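Side-chain contacts in MutT/nudix family protein (Enterococcus faecalis, PDB 2FML), which is of unknown function but belongs to the MutT/Nudix family and probably couples a Nudix hydrolase-like fold to a winged-helix domain that may bind DNA: residues A[127-132]-A[194-199]; A[41-46]-A[187-192]; A[49-54]-A[209-214]; A[45-50]-A[56-61]. All coordinates share one frame; numbering follows the deposited sequence.

Interaction 1 of 4, residues A[127-132]-A[194-199]; sequences SYLAFI and FNRVVD
Arg196, whose CG rests 4.5 Å from CD2 of Leu129, turns its guanidinium toward the neighbouring strand 106-112, where NH1 is hydrogen-bonded to the backbone O of Leu109. The chain bends sharply to do so: beyond a first torsion that sets CG anti to the backbone N, chi2 is 76°, and the aliphatic part is left lying beside the leucine. All contact between the two segments is hydrocarbon, the arginine included. Its focus is one methyl of Val197, CG2, which stands opposite the carbonyl carbon on its own residue and projects from helix 186-200 toward two side chains of strand 123-131. CD2 of Leu129 meets this methyl at 4.0 Å, the two side chains crossing at about a right angle. Phe131 approaches from the opposite direction and offers the rim of its ring: CG2 of Val197 lies in the ring plane, 3.8 Å from CE1 of Phe131 and 3.9 Å from CZ of the same ring. That near-equality shows the methyl facing the CE1-CZ bond at the rim and not a single carbon, an edge approach without stacking. The axes of strand 127-131 and helix 194-199 pass 10.5 Å apart, crossing at -56°, and the adjacent Arg196 and Val197 meet the alternate strand residues Leu129 and Phe131, Val197 touching both. Phe131 also touches Val207 and, at its CB, Val210, so the apolar contact continues into the loop after helix 186-200. The chemistry is therefore dispersion between carbon groups; among the touching side chains the polar bonding is that of the Arg196 tip with Leu109 O.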
# COMPACT_ATOMS: atom_id res chain seq x y z
N SER A 127 7.44 -2.83 -0.16
CA SER A 127 7.43 -4.27 -0.10
C SER A 127 6.25 -4.90 -0.91
O SER A 127 5.21 -4.30 -1.09
CB SER A 127 7.44 -4.76 1.36
OG SER A 127 6.20 -4.46 2.00
N TYR A 128 6.48 -6.12 -1.37
CA TYR A 128 5.55 -6.93 -2.11
C TYR A 128 5.40 -8.33 -1.49
O TYR A 128 6.29 -8.79 -0.80
CB TYR A 128 6.01 -7.06 -3.58
CG TYR A 128 5.81 -5.80 -4.36
CD1 TYR A 128 4.74 -5.68 -5.24
CD2 TYR A 128 6.75 -4.72 -4.26
CE1 TYR A 128 4.59 -4.52 -6.02
CE2 TYR A 128 6.62 -3.59 -5.01
CZ TYR A 128 5.52 -3.47 -5.85
OH TYR A 128 5.36 -2.32 -6.53
N LEU A 129 4.29 -8.97 -1.82
CA LEU A 129 3.89 -10.30 -1.34
C LEU A 129 3.53 -11.14 -2.59
O LEU A 129 2.88 -10.66 -3.51
CB LEU A 129 2.65 -10.16 -0.46
CG LEU A 129 1.90 -11.38 0.07
CD1 LEU A 129 2.89 -12.42 0.71
CD2 LEU A 129 0.89 -10.89 1.13
N ALA A 130 3.99 -12.39 -2.64
CA ALA A 130 3.50 -13.31 -3.67
C ALA A 130 3.46 -14.70 -3.11
O ALA A 130 4.27 -15.05 -2.21
CB ALA A 130 4.40 -13.27 -4.92
N PHE A 131 2.51 -15.46 -3.65
CA PHE A 131 2.25 -16.87 -3.32
C PHE A 131 2.64 -17.67 -4.53
O PHE A 131 2.10 -17.41 -5.60
CB PHE A 131 0.77 -17.09 -3.11
CG PHE A 131 0.15 -16.12 -2.19
CD1 PHE A 131 0.50 -16.09 -0.84
CD2 PHE A 131 -0.81 -15.23 -2.66
CE1 PHE A 131 -0.08 -15.19 0.02
CE2 PHE A 131 -1.42 -14.34 -1.80
CZ PHE A 131 -1.05 -14.32 -0.46
N ILE A 132 3.54 -18.64 -4.36
CA ILE A 132 4.17 -19.33 -5.48
C ILE A 132 4.44 -20.80 -5.11
O ILE A 132 4.13 -21.23 -4.00
CB ILE A 132 5.48 -18.58 -5.96
CG1 ILE A 132 6.59 -18.56 -4.88
CG2 ILE A 132 5.15 -17.12 -6.38
CD1 ILE A 132 8.02 -18.69 -5.44
N PHE A 194 2.29 -11.56 6.95
CA PHE A 194 1.58 -12.68 7.56
C PHE A 194 0.17 -12.26 7.99
O PHE A 194 -0.81 -12.98 7.73
CB PHE A 194 2.39 -13.26 8.74
CG PHE A 194 1.85 -14.56 9.25
CD1 PHE A 194 2.29 -15.74 8.72
CD2 PHE A 194 0.85 -14.58 10.22
CE1 PHE A 194 1.74 -16.97 9.18
CE2 PHE A 194 0.26 -15.79 10.67
CZ PHE A 194 0.73 -16.98 10.14
N ASN A 195 0.08 -11.11 8.66
CA ASN A 195 -1.19 -10.55 9.14
C ASN A 195 -2.11 -10.13 7.96
O ASN A 195 -3.33 -10.21 8.06
CB ASN A 195 -0.89 -9.36 10.09
CG ASN A 195 -0.43 -9.83 11.44
OD1 ASN A 195 -0.73 -10.96 11.82
ND2 ASN A 195 0.31 -9.00 12.18
N ARG A 196 -1.51 -9.70 6.84
CA ARG A 196 -2.28 -9.29 5.67
C ARG A 196 -3.04 -10.48 5.09
O ARG A 196 -4.19 -10.34 4.70
CB ARG A 196 -1.39 -8.63 4.58
CG ARG A 196 -2.13 -8.33 3.23
CD ARG A 196 -3.04 -7.09 3.37
NE ARG A 196 -2.41 -6.09 4.27
CZ ARG A 196 -1.70 -5.04 3.90
NH1 ARG A 196 -1.50 -4.79 2.60
NH2 ARG A 196 -1.20 -4.24 4.84
N VAL A 197 -2.38 -11.63 5.03
CA VAL A 197 -3.01 -12.89 4.60
C VAL A 197 -4.18 -13.36 5.54
O VAL A 197 -5.31 -13.59 5.07
CB VAL A 197 -1.95 -14.04 4.43
CG1 VAL A 197 -2.63 -15.37 4.06
CG2 VAL A 197 -0.84 -13.64 3.42
N VAL A 198 -3.91 -13.48 6.85
CA VAL A 198 -4.95 -13.64 7.88
C VAL A 198 -6.14 -12.68 7.73
O VAL A 198 -7.29 -13.13 7.82
CB VAL A 198 -4.38 -13.47 9.32
CG1 VAL A 198 -5.51 -13.61 10.31
CG2 VAL A 198 -3.25 -14.48 9.60
N ASP A 199 -5.87 -11.38 7.50
CA ASP A 199 -6.92 -10.35 7.27
C ASP A 199 -7.73 -10.47 5.98
O ASP A 199 -8.85 -9.94 5.91
CB ASP A 199 -6.37 -8.92 7.30
CG ASP A 199 -5.84 -8.52 8.67
OD1 ASP A 199 -6.13 -9.26 9.65
OD2 ASP A 199 -5.12 -7.49 8.77

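Interaction 2 of 4, residues A[41-46]-A[187-192]; sequences TVDMVL and SEIIIK
Helix 186-200 lies over one face of the Nudix sheet, and this contact is where its Ile189 meets strand 39-50; on the opposite face, Val42 and Met44, the latter a selenomethionine, pack on helix 85-97, so the strand is the middle layer of an alpha/beta/alpha sandwich. The two branches of Ile189 divide the work. CG2 of Ile189 reaches CG2 of Val45 at 4.0 Å, methyl against methyl with the side chains at a slant. The other branch runs out nearly straight (chi2 -171°), which carries CD1 of Ile189 to 4.3 Å from CB of Asp43, against the carbon base of that residue and not its carboxylate. Leu74 of strand 72-78 and Ser127 of strand 123-131 also touch Ile189, so the isoleucine lies across three strands. The nearest pair of CA atoms, those of Val45 and Ile190, is 7.0 Å apart. The carboxylate of Asp43 looks elsewhere: OD2 is hydrogen-bonded to Thr125 OG1 and to a glycerol probably taken from the crystallisation liquor. Apolar contact and polar bonding thus use different ends of Asp43, allowing a buried acid to border a hydrocarbon surface with both carboxylate oxygens hydrogen-bonded.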
# COMPACT_ATOMS: atom_id res chain seq x y z
N THR A 41 13.94 1.39 -2.42
CA THR A 41 14.17 -0.03 -2.58
C THR A 41 12.83 -0.75 -2.60
O THR A 41 11.75 -0.12 -2.44
CB THR A 41 15.04 -0.63 -1.42
OG1 THR A 41 14.41 -0.38 -0.18
CG2 THR A 41 16.44 -0.07 -1.34
N VAL A 42 12.93 -2.05 -2.91
CA VAL A 42 11.81 -2.98 -2.97
C VAL A 42 12.28 -4.20 -2.17
O VAL A 42 13.45 -4.52 -2.18
CB VAL A 42 11.43 -3.42 -4.46
CG1 VAL A 42 10.73 -2.32 -5.17
CG2 VAL A 42 12.67 -3.88 -5.26
N ASP A 43 11.35 -4.88 -1.53
CA ASP A 43 11.64 -6.12 -0.86
C ASP A 43 10.46 -7.04 -1.15
O ASP A 43 9.28 -6.58 -1.32
CB ASP A 43 11.73 -5.88 0.67
CG ASP A 43 13.10 -5.33 1.09
OD1 ASP A 43 14.08 -6.12 1.11
OD2 ASP A 43 13.21 -4.10 1.36
N MSE A 44 10.74 -8.34 -1.17
CA MSE A 44 9.77 -9.30 -1.64
C MSE A 44 9.54 -10.39 -0.62
O MSE A 44 10.51 -11.00 -0.16
CB MSE A 44 10.25 -9.87 -2.96
CG MSE A 44 9.52 -11.06 -3.46
SE MSE A 44 7.70 -10.63 -4.17
CE MSE A 44 6.86 -11.40 -2.87
N VAL A 45 8.26 -10.60 -0.26
CA VAL A 45 7.90 -11.72 0.64
C VAL A 45 7.30 -12.83 -0.20
O VAL A 45 6.21 -12.69 -0.71
CB VAL A 45 6.94 -11.33 1.78
CG1 VAL A 45 6.64 -12.59 2.65
CG2 VAL A 45 7.52 -10.16 2.67
N LEU A 46 8.08 -13.90 -0.39
CA LEU A 46 7.67 -15.07 -1.16
C LEU A 46 7.26 -16.18 -0.22
O LEU A 46 8.05 -16.63 0.59
CB LEU A 46 8.82 -15.57 -2.07
CG LEU A 46 9.32 -14.64 -3.16
CD1 LEU A 46 10.42 -15.37 -3.91
CD2 LEU A 46 8.19 -14.35 -4.12
N SER A 187 11.70 -7.94 9.94
CA SER A 187 10.76 -8.60 10.85
C SER A 187 9.36 -7.94 10.81
O SER A 187 8.31 -8.65 10.80
CB SER A 187 11.31 -8.54 12.28
OG SER A 187 10.88 -7.30 12.74
N GLU A 188 9.34 -6.59 10.73
CA GLU A 188 8.09 -5.87 10.55
C GLU A 188 7.40 -6.14 9.25
O GLU A 188 6.22 -6.02 9.16
CB GLU A 188 8.25 -4.32 10.63
CG GLU A 188 8.52 -3.77 12.00
CD GLU A 188 9.11 -2.40 11.88
OE1 GLU A 188 8.42 -1.59 11.24
OE2 GLU A 188 10.26 -2.15 12.36
N ILE A 189 8.20 -6.29 8.21
CA ILE A 189 7.70 -6.59 6.90
C ILE A 189 7.11 -8.04 6.83
O ILE A 189 6.05 -8.24 6.24
CB ILE A 189 8.79 -6.40 5.79
CG1 ILE A 189 9.60 -5.07 5.90
CG2 ILE A 189 8.15 -6.67 4.43
CD1 ILE A 189 10.52 -4.80 4.64
N ILE A 190 7.77 -9.02 7.43
CA ILE A 190 7.21 -10.38 7.43
C ILE A 190 5.90 -10.51 8.22
O ILE A 190 4.90 -11.13 7.77
CB ILE A 190 8.27 -11.41 7.88
CG1 ILE A 190 9.27 -11.51 6.74
CG2 ILE A 190 7.61 -12.87 8.14
CD1 ILE A 190 10.54 -12.18 7.02
N ILE A 191 5.88 -9.89 9.39
CA ILE A 191 4.67 -9.78 10.21
C ILE A 191 3.55 -9.06 9.42
O ILE A 191 2.40 -9.50 9.42
CB ILE A 191 5.01 -9.05 11.54
CG1 ILE A 191 5.95 -9.93 12.37
CG2 ILE A 191 3.80 -8.57 12.32
CD1 ILE A 191 5.38 -11.13 12.87
N LYS A 192 3.88 -7.95 8.77
CA LYS A 192 2.85 -7.27 7.90
C LYS A 192 2.27 -8.23 6.85
O LYS A 192 1.06 -8.28 6.66
CB LYS A 192 3.40 -5.99 7.25
CG LYS A 192 2.38 -5.04 6.52
CD LYS A 192 1.56 -4.05 7.43
CE LYS A 192 2.34 -2.97 8.17
NZ LYS A 192 1.33 -1.98 8.90

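Interaction 3 of 4, residues A[49-54]-A[209-214]; sequences YNKEAD and QVLGKD
With CG set anti to the backbone N (chi1 170°), the Tyr49 ring lies beside Leu211, whose CG stands anti to its carbonyl carbon (chi1 -82°) and whose extended chi2 brings CD2 to meet the ring. The two side chains run alongside each other and point the same way. CD2 of Leu211 is 3.8 Å from CE2 of Tyr49 and as close to CD2 of that ring, an oblique approach. At the root of the tyrosine, CG2 of Val210 presses on CB of Tyr49 at 3.5 Å; this methyl occupies the crowded position between its own backbone N and carbonyl carbon. Lys51 adds its aliphatic part, with CG 4.3 Å from CD2 of Leu211, while its NZ goes on to a salt bridge with Glu219. The backbones are joined through a water that accepts from Tyr49 N at 3.0 Å and donates to Val210 O at 2.6 Å. Within the turn, the Tyr49 hydroxyl donates to OD1 of Asp54, in the plane of the ring, over a very short 2.5 Å whose exact length deserves caution. Asn50 shapes the same turn as an Asx motif, its OD1 accepting from Ala53 N at 3.0 Å. The contact thus joins the end of a Nudix strand to the 3-10 turn 209-211, in the region that probably forms the winged-helix domain. Helix 217-228 lies alongside, with Lys222 touching Tyr49 and Val223 touching Leu211, and Val210 bears on Phe131 of strand 123-131.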
# COMPACT_ATOMS: atom_id res chain seq x y z
N TYR A 49 3.83 -23.32 -0.05
CA TYR A 49 3.39 -24.31 0.88
C TYR A 49 3.77 -25.70 0.39
O TYR A 49 3.42 -26.06 -0.71
CB TYR A 49 1.88 -24.14 1.06
CG TYR A 49 1.16 -25.22 1.82
CD1 TYR A 49 1.07 -25.21 3.22
CD2 TYR A 49 0.48 -26.23 1.12
CE1 TYR A 49 0.35 -26.23 3.88
CE2 TYR A 49 -0.21 -27.22 1.76
CZ TYR A 49 -0.27 -27.24 3.14
OH TYR A 49 -0.99 -28.25 3.71
N ASN A 50 4.53 -26.46 1.20
CA ASN A 50 4.75 -27.88 0.96
C ASN A 50 3.58 -28.80 1.44
O ASN A 50 3.37 -28.88 2.63
CB ASN A 50 6.08 -28.31 1.62
CG ASN A 50 6.56 -29.67 1.13
OD1 ASN A 50 5.97 -30.72 1.44
ND2 ASN A 50 7.62 -29.65 0.34
N LYS A 51 2.85 -29.49 0.55
CA LYS A 51 1.67 -30.31 0.95
C LYS A 51 1.99 -31.54 1.78
O LYS A 51 1.26 -31.89 2.70
CB LYS A 51 0.84 -30.82 -0.25
CG LYS A 51 0.16 -29.77 -1.13
CD LYS A 51 0.36 -30.10 -2.62
CE LYS A 51 -0.51 -31.25 -3.10
NZ LYS A 51 -1.79 -30.81 -3.75
N GLU A 52 3.06 -32.24 1.41
CA GLU A 52 3.38 -33.50 2.07
C GLU A 52 3.75 -33.20 3.51
O GLU A 52 3.29 -33.87 4.43
CB GLU A 52 4.49 -34.27 1.31
CG GLU A 52 4.33 -34.28 -0.27
CD GLU A 52 4.83 -32.94 -0.94
OE1 GLU A 52 6.07 -32.72 -1.04
OE2 GLU A 52 3.98 -32.10 -1.37
N ALA A 53 4.52 -32.12 3.69
CA ALA A 53 4.99 -31.69 4.99
C ALA A 53 3.97 -30.91 5.78
O ALA A 53 4.10 -30.79 7.01
CB ALA A 53 6.23 -30.86 4.81
N ASP A 54 2.96 -30.37 5.09
CA ASP A 54 2.02 -29.37 5.63
C ASP A 54 2.77 -28.13 6.14
O ASP A 54 2.53 -27.64 7.24
CB ASP A 54 1.06 -29.99 6.69
CG ASP A 54 -0.30 -29.26 6.78
OD1 ASP A 54 -0.49 -28.19 6.15
OD2 ASP A 54 -1.21 -29.76 7.47
N GLN A 209 -3.45 -19.78 -3.81
CA GLN A 209 -2.50 -19.89 -4.93
C GLN A 209 -1.31 -20.80 -4.60
O GLN A 209 -0.86 -21.53 -5.47
CB GLN A 209 -1.96 -18.53 -5.33
CG GLN A 209 -2.80 -17.76 -6.32
CD GLN A 209 -2.16 -16.40 -6.66
OE1 GLN A 209 -1.00 -16.17 -6.36
NE2 GLN A 209 -2.92 -15.52 -7.27
N VAL A 210 -0.83 -20.77 -3.36
CA VAL A 210 0.26 -21.67 -2.93
C VAL A 210 -0.04 -23.19 -3.13
O VAL A 210 0.87 -24.04 -3.06
CB VAL A 210 0.70 -21.46 -1.43
CG1 VAL A 210 1.05 -20.00 -1.13
CG2 VAL A 210 -0.32 -21.96 -0.51
N LEU A 211 -1.31 -23.50 -3.38
CA LEU A 211 -1.78 -24.86 -3.56
C LEU A 211 -1.71 -25.30 -5.02
O LEU A 211 -1.88 -26.47 -5.30
CB LEU A 211 -3.21 -25.00 -3.02
CG LEU A 211 -3.42 -25.21 -1.52
CD1 LEU A 211 -4.93 -25.33 -1.24
CD2 LEU A 211 -2.67 -26.47 -0.98
N GLY A 212 -1.46 -24.36 -5.94
CA GLY A 212 -1.08 -24.69 -7.30
C GLY A 212 -2.18 -25.01 -8.30
O GLY A 212 -2.11 -26.01 -9.04
N LYS A 213 -3.20 -24.16 -8.34
CA LYS A 213 -4.20 -24.18 -9.44
C LYS A 213 -5.35 -25.18 -9.30
O LYS A 213 -6.40 -24.96 -9.89
CB LYS A 213 -3.55 -24.26 -10.85
CG LYS A 213 -3.06 -22.91 -11.46
CD LYS A 213 -1.84 -22.30 -10.74
CE LYS A 213 -2.23 -21.15 -9.81
NZ LYS A 213 -1.21 -20.98 -8.70
N ASP A 214 -5.17 -26.24 -8.52
CA ASP A 214 -6.35 -26.94 -8.01
C ASP A 214 -6.22 -27.47 -6.56
O ASP A 214 -5.11 -27.67 -6.06
CB ASP A 214 -6.92 -27.97 -9.02
CG ASP A 214 -6.21 -29.31 -8.99
OD1 ASP A 214 -5.73 -29.73 -10.07
OD2 ASP A 214 -6.17 -29.96 -7.92
O HOH W 1 3.33 -23.32 -2.99

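Interaction 4 of 4, residues A[45-50]-A[56-61]; sequences VLLCYN and LKVLLI
Leu46 and Leu59 lie side by side, their CD1 atoms 3.7 Å apart, at the apolar centre of one face of a beta hairpin formed by strands 39-50 and 55-63 of the Nudix sheet. The N-to-C directions of segments 45-50 and 56-61 differ by 148°. Thr93 and Thr97 of helix 85-97 touch these leucines from above that face. On the other face the non-hydrogen-bonded pair Leu47 and Val58 meets at a slant, CD2 of Leu47 coming to 3.8 Å from CB of Val58. Next along that face, CD2 of Leu56 reaches CD1 of Tyr49 at 3.9 Å, and Leu56 continues to Phe227 and Lys226 of helix 217-228. Between the faces runs the backbone. Cys48 and Lys57 form a hydrogen-bonded pair, with Cys48 N to Lys57 O at 3.1 Å and Lys57 N to Cys48 O at 3.1 Å. The latter donor stands 44° out of the carbonyl plane and is not on a lone pair. SG of Cys48 rests against CB of Lys57. Farther out, the lysine chain passes Asn50 in extended form, and its NZ makes a salt bridge with Glu134, whose other carboxylate oxygen takes ND2 of Asn50; one acid thereby ties both strands. Toward the opposite end the hairpin opens. Leu59 N still donates directly to Leu46 O at 3.1 Å, in the carbonyl plane, but the return bond is replaced by a water that accepts from Leu46 N at 2.9 Å and donates to Leu59 O at 2.6 Å.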
# COMPACT_ATOMS: atom_id res chain seq x y z
N VAL A 45 8.26 -10.60 -0.26
CA VAL A 45 7.90 -11.72 0.64
C VAL A 45 7.30 -12.83 -0.20
O VAL A 45 6.21 -12.69 -0.71
CB VAL A 45 6.94 -11.33 1.78
CG1 VAL A 45 6.64 -12.59 2.65
CG2 VAL A 45 7.52 -10.16 2.67
N LEU A 46 8.08 -13.90 -0.39
CA LEU A 46 7.67 -15.07 -1.16
C LEU A 46 7.26 -16.18 -0.22
O LEU A 46 8.05 -16.63 0.59
CB LEU A 46 8.82 -15.57 -2.07
CG LEU A 46 9.32 -14.64 -3.16
CD1 LEU A 46 10.42 -15.37 -3.91
CD2 LEU A 46 8.19 -14.35 -4.12
N LEU A 47 6.02 -16.64 -0.39
CA LEU A 47 5.41 -17.64 0.44
C LEU A 47 5.02 -18.79 -0.44
O LEU A 47 4.46 -18.61 -1.52
CB LEU A 47 4.14 -17.08 1.08
CG LEU A 47 4.30 -15.98 2.10
CD1 LEU A 47 2.93 -15.64 2.66
CD2 LEU A 47 5.32 -16.37 3.20
N CYS A 48 5.32 -20.00 0.03
CA CYS A 48 4.87 -21.20 -0.64
C CYS A 48 4.29 -22.16 0.40
O CYS A 48 4.29 -21.87 1.60
CB CYS A 48 6.03 -21.82 -1.46
SG CYS A 48 7.35 -22.56 -0.50
N TYR A 49 3.83 -23.32 -0.05
CA TYR A 49 3.39 -24.31 0.88
C TYR A 49 3.77 -25.70 0.39
O TYR A 49 3.42 -26.06 -0.71
CB TYR A 49 1.88 -24.14 1.06
CG TYR A 49 1.16 -25.22 1.82
CD1 TYR A 49 1.07 -25.21 3.22
CD2 TYR A 49 0.48 -26.23 1.12
CE1 TYR A 49 0.35 -26.23 3.88
CE2 TYR A 49 -0.21 -27.22 1.76
CZ TYR A 49 -0.27 -27.24 3.14
OH TYR A 49 -0.99 -28.25 3.71
N ASN A 50 4.53 -26.46 1.20
CA ASN A 50 4.75 -27.88 0.96
C ASN A 50 3.58 -28.80 1.44
O ASN A 50 3.37 -28.88 2.63
CB ASN A 50 6.08 -28.31 1.62
CG ASN A 50 6.56 -29.67 1.13
OD1 ASN A 50 5.97 -30.72 1.44
ND2 ASN A 50 7.62 -29.65 0.34
N LEU A 56 4.11 -24.21 5.55
CA LEU A 56 4.30 -22.91 4.95
C LEU A 56 5.79 -22.60 4.96
O LEU A 56 6.49 -22.91 5.93
CB LEU A 56 3.59 -21.81 5.72
CG LEU A 56 2.07 -21.71 5.78
CD1 LEU A 56 1.71 -20.53 6.73
CD2 LEU A 56 1.43 -21.48 4.42
N LYS A 57 6.31 -22.04 3.89
CA LYS A 57 7.70 -21.62 3.87
C LYS A 57 7.80 -20.18 3.36
O LYS A 57 6.91 -19.69 2.68
CB LYS A 57 8.58 -22.58 3.05
CG LYS A 57 8.36 -24.05 3.30
CD LYS A 57 9.61 -24.87 3.05
CE LYS A 57 9.30 -26.35 3.11
NZ LYS A 57 10.44 -27.29 2.78
N VAL A 58 8.89 -19.51 3.73
CA VAL A 58 9.14 -18.15 3.28
C VAL A 58 10.61 -18.07 2.83
O VAL A 58 11.48 -18.69 3.45
CB VAL A 58 8.83 -17.13 4.41
CG1 VAL A 58 9.70 -17.41 5.66
CG2 VAL A 58 9.00 -15.64 3.87
N LEU A 59 10.88 -17.39 1.72
CA LEU A 59 12.24 -17.34 1.19
C LEU A 59 13.05 -16.23 1.90
O LEU A 59 12.55 -15.09 2.00
CB LEU A 59 12.22 -17.10 -0.33
CG LEU A 59 13.53 -17.21 -1.08
CD1 LEU A 59 13.26 -17.24 -2.54
CD2 LEU A 59 14.35 -15.96 -0.73
N LEU A 60 14.24 -16.57 2.38
CA LEU A 60 15.17 -15.59 3.02
C LEU A 60 16.52 -15.75 2.35
O LEU A 60 16.83 -16.81 1.84
CB LEU A 60 15.36 -15.84 4.52
CG LEU A 60 14.15 -15.70 5.44
CD1 LEU A 60 14.53 -15.88 6.91
CD2 LEU A 60 13.46 -14.30 5.22
N ILE A 61 17.32 -14.70 2.36
CA ILE A 61 18.68 -14.79 1.85
C ILE A 61 19.57 -14.38 3.00
O ILE A 61 19.15 -13.60 3.85
CB ILE A 61 18.97 -13.80 0.68
CG1 ILE A 61 18.70 -12.34 1.15
CG2 ILE A 61 18.16 -14.15 -0.53
CD1 ILE A 61 19.55 -11.26 0.49
O HOH W 2 10.78 -13.81 0.52

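Strand 39-50 runs through three of the four contacts: interactions 2, 4 and 3 follow one another along it, interactions 2 and 4 sharing Val45 and Leu46, interactions 4 and 3 sharing Tyr49 and Asn50. Interaction 1 lies on the parallel neighbour, strand 123-131, its centre about 9 Å from that of interaction 2; both use helix 186-200, and Tyr128 links their strands through backbone bonds to Asp43 and Val45. Interactions 2 and 3 have centres about 21 Å apart. Along the chain the hairpin of interaction 4 closes first, whereas the others bring residues beyond 186 back to the Nudix sheet, joining the helix and the winged-helix region to it.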